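PDB 3RQB: acyl-CoA thioesterase from Alicyclobacillus acidocaldarius subsp. acidocaldarius, which is of unknown function but, as a hot-dog-fold protein of the acyl-CoA thioesterase family, probably hydrolyses acyl-CoA thioesters. Local coordinates for the interface of chains A and B. Coordinates in Å, arbitrary orientation; residue numbers count along the deposited sequence, not the author numbering. Chains: chain A/B, Uncharacterized protein.

The interface of chains A and B. Residues chain A 237-238, 244-245, 262-264; chain B 214, 216, 249, 257, 260, 262.
B:Tyr214, near the end of strand 210-215, reaches across the interface to lie against strand 257-267 of chain A. Its CG sits beside its own backbone N, anti to the carbonyl carbon (chi1 -63°), which sends the ring out to the partner. A:Leu264 comes up to this ring tip first: its CB stands over the centre of one face, 3.9 Å from the centroid, in a CH-pi contact, while the methyl CD1 covers the CD2 side of the same ring. A branched aliphatic chain suits a flat aromatic face. Beyond the ring, the phenol OH of B:Tyr214 accepts a hydrogen bond of 3.2 Å from OG1 of A:Thr262. This threonine splits its branches between B:Tyr214 and B:Thr262: OG1 lies between its backbone N and carbonyl carbon (chi1 47°), and CG2, anti to the carbonyl carbon, meets CG2 of B:Thr262 tip to tip at 3.5 Å, like against like as in a two-fold dimer. An alanine in place of B:Tyr214 would take away the ring under A:Leu264 and the hydroxyl that meets A:Thr262, and would probably loosen the hold on strand 257-267 of chain A.

A second cluster forms round A:Asp245, whose carboxylate holds A:Thr237 within its own chain. The syn lone pair of OD1 receives the backbone N of A:Thr237 at 2.9 Å, and OD2 takes its OG1 at 2.6 Å from above the carboxylate plane. These bonds are likely to help satisfy the carboxylate, whose OD2 lies near the methyl CG2 of B:Thr260. CD2 of B:Leu216 packs on the methylene CB of A:Asp245 at 4.0 Å. With its hydroxyl so engaged, A:Thr237 turns CB to CD2 of B:Leu257 at 3.5 Å, the two side chains crossing at about a right angle.

The patch, repeated by symmetry with the chains exchanged, brings strand 257-267 of chain A against strands 210-215 and 257-267 of chain B, with loop residues at the flank, and probably stabilises a dimer, though the structure alone does not establish this assembly in solution.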
loop_
_atom_site.group_PDB
_atom_site.type_symbol
_atom_site.label_atom_id
_atom_site.label_comp_id
_atom_site.label_asym_id
_atom_site.label_seq_id
_atom_site.Cartn_x
_atom_site.Cartn_y
_atom_site.Cartn_z
ATOM N N THR A 237 -5.939 6.141 10.422
ATOM C CA THR A 237 -5.578 7.554 10.494
ATOM C C THR A 237 -6.778 8.523 10.479
ATOM O O THR A 237 -6.846 9.455 11.284
ATOM C CB THR A 237 -4.540 7.914 9.422
ATOM O OG1 THR A 237 -4.839 7.199 8.218
ATOM C CG2 THR A 237 -3.149 7.510 9.898
ATOM N N GLY A 238 -7.739 8.282 9.592
ATOM C CA GLY A 238 -8.862 9.190 9.458
ATOM C C GLY A 238 -10.008 8.709 8.587
ATOM O O GLY A 238 -9.871 7.760 7.810
ATOM N N PHE A 244 -12.212 5.551 4.772
ATOM C CA PHE A 244 -11.226 5.523 5.830
ATOM C C PHE A 244 -10.139 4.549 5.404
ATOM O O PHE A 244 -10.285 3.838 4.404
ATOM C CB PHE A 244 -11.860 5.060 7.127
ATOM C CG PHE A 244 -12.477 3.705 7.037
ATOM C CD1 PHE A 244 -13.714 3.537 6.449
ATOM C CD2 PHE A 244 -11.812 2.597 7.531
ATOM C CE1 PHE A 244 -14.287 2.290 6.362
ATOM C CE2 PHE A 244 -12.379 1.344 7.451
ATOM C CZ PHE A 244 -13.622 1.191 6.867
ATOM N N ASP A 245 -9.049 4.518 6.157
ATOM C CA ASP A 245 -7.954 3.622 5.841
ATOM C C ASP A 245 -7.725 2.705 7.019
ATOM O O ASP A 245 -8.226 2.954 8.117
ATOM C CB ASP A 245 -6.680 4.411 5.576
ATOM C CG ASP A 245 -6.039 4.926 6.854
ATOM O OD1 ASP A 245 -6.782 5.317 7.784
ATOM O OD2 ASP A 245 -4.791 4.928 6.932
ATOM N N THR A 262 -1.989 -2.145 4.517
ATOM C CA THR A 262 -2.853 -0.995 4.401
ATOM C C THR A 262 -4.045 -1.431 3.604
ATOM O O THR A 262 -3.966 -2.323 2.756
ATOM C CB THR A 262 -2.183 0.220 3.720
ATOM O OG1 THR A 262 -1.490 -0.190 2.528
ATOM C CG2 THR A 262 -1.214 0.890 4.686
ATOM N N GLN A 263 -5.160 -0.793 3.892
ATOM C CA GLN A 263 -6.390 -1.115 3.235
ATOM C C GLN A 263 -7.057 0.209 3.005
ATOM O O GLN A 263 -6.894 1.130 3.803
ATOM C CB GLN A 263 -7.223 -1.955 4.172
ATOM C CG GLN A 263 -8.537 -2.371 3.616
ATOM C CD GLN A 263 -8.975 -3.679 4.220
ATOM O OE1 GLN A 263 -8.138 -4.474 4.664
ATOM N NE2 GLN A 263 -10.286 -3.913 4.257
ATOM N N LEU A 264 -7.794 0.335 1.914
ATOM C CA LEU A 264 -8.590 1.530 1.756
ATOM C C LEU A 264 -10.041 1.161 1.618
ATOM O O LEU A 264 -10.390 0.317 0.798
ATOM C CB LEU A 264 -8.141 2.336 0.559
ATOM C CG LEU A 264 -8.857 3.685 0.584
ATOM C CD1 LEU A 264 -8.457 4.473 1.833
ATOM C CD2 LEU A 264 -8.553 4.461 -0.682
ATOM N N TYR B 214 -2.794 6.626 -0.469
ATOM C CA TYR B 214 -4.232 6.793 -0.371
ATOM C C TYR B 214 -4.507 8.281 -0.215
ATOM O O TYR B 214 -3.883 8.933 0.636
ATOM C CB TYR B 214 -4.744 6.051 0.863
ATOM C CG TYR B 214 -4.536 4.553 0.835
ATOM C CD1 TYR B 214 -4.176 3.897 -0.339
ATOM C CD2 TYR B 214 -4.724 3.794 1.979
ATOM C CE1 TYR B 214 -4.009 2.526 -0.368
ATOM C CE2 TYR B 214 -4.555 2.423 1.963
ATOM C CZ TYR B 214 -4.199 1.792 0.791
ATOM O OH TYR B 214 -4.039 0.426 0.783
ATOM N N LEU B 216 -6.800 10.681 1.368
ATOM C CA LEU B 216 -7.896 10.649 2.335
ATOM C C LEU B 216 -8.774 11.889 2.233
ATOM O O LEU B 216 -9.998 11.830 2.414
ATOM C CB LEU B 216 -7.359 10.442 3.757
ATOM C CG LEU B 216 -6.638 9.098 3.889
ATOM C CD1 LEU B 216 -5.556 9.136 4.960
ATOM C CD2 LEU B 216 -7.642 7.974 4.138
ATOM N N GLU B 249 2.534 10.125 6.502
ATOM C CA GLU B 249 1.314 10.920 6.405
ATOM C C GLU B 249 1.630 12.337 5.963
ATOM O O GLU B 249 2.718 12.844 6.221
ATOM C CB GLU B 249 0.639 10.992 7.759
ATOM C CG GLU B 249 0.590 9.666 8.452
ATOM C CD GLU B 249 0.677 9.802 9.953
ATOM O OE1 GLU B 249 0.649 10.952 10.457
ATOM O OE2 GLU B 249 0.784 8.750 10.623
ATOM N N LEU B 257 -5.793 15.903 7.420
ATOM C CA LEU B 257 -4.957 14.810 6.962
ATOM C C LEU B 257 -5.200 14.583 5.477
ATOM O O LEU B 257 -6.289 14.186 5.058
ATOM C CB LEU B 257 -5.287 13.537 7.735
ATOM C CG LEU B 257 -4.546 12.292 7.249
ATOM C CD1 LEU B 257 -3.054 12.444 7.484
ATOM C CD2 LEU B 257 -5.070 11.049 7.945
ATOM N N THR B 260 -1.929 9.307 2.977
ATOM C CA THR B 260 -1.111 8.365 3.706
ATOM C C THR B 260 -0.365 7.524 2.677
ATOM O O THR B 260 -0.897 7.246 1.595
ATOM C CB THR B 260 -1.968 7.479 4.641
ATOM O OG1 THR B 260 -1.120 6.595 5.387
ATOM C CG2 THR B 260 -2.963 6.660 3.841
ATOM N N THR B 262 2.740 4.240 1.969
ATOM C CA THR B 262 3.681 3.210 2.347
ATOM C C THR B 262 4.673 2.975 1.219
ATOM O O THR B 262 4.403 3.242 0.038
ATOM C CB THR B 262 2.977 1.896 2.685
ATOM O OG1 THR B 262 2.382 1.351 1.500
ATOM C CG2 THR B 262 1.897 2.138 3.721
#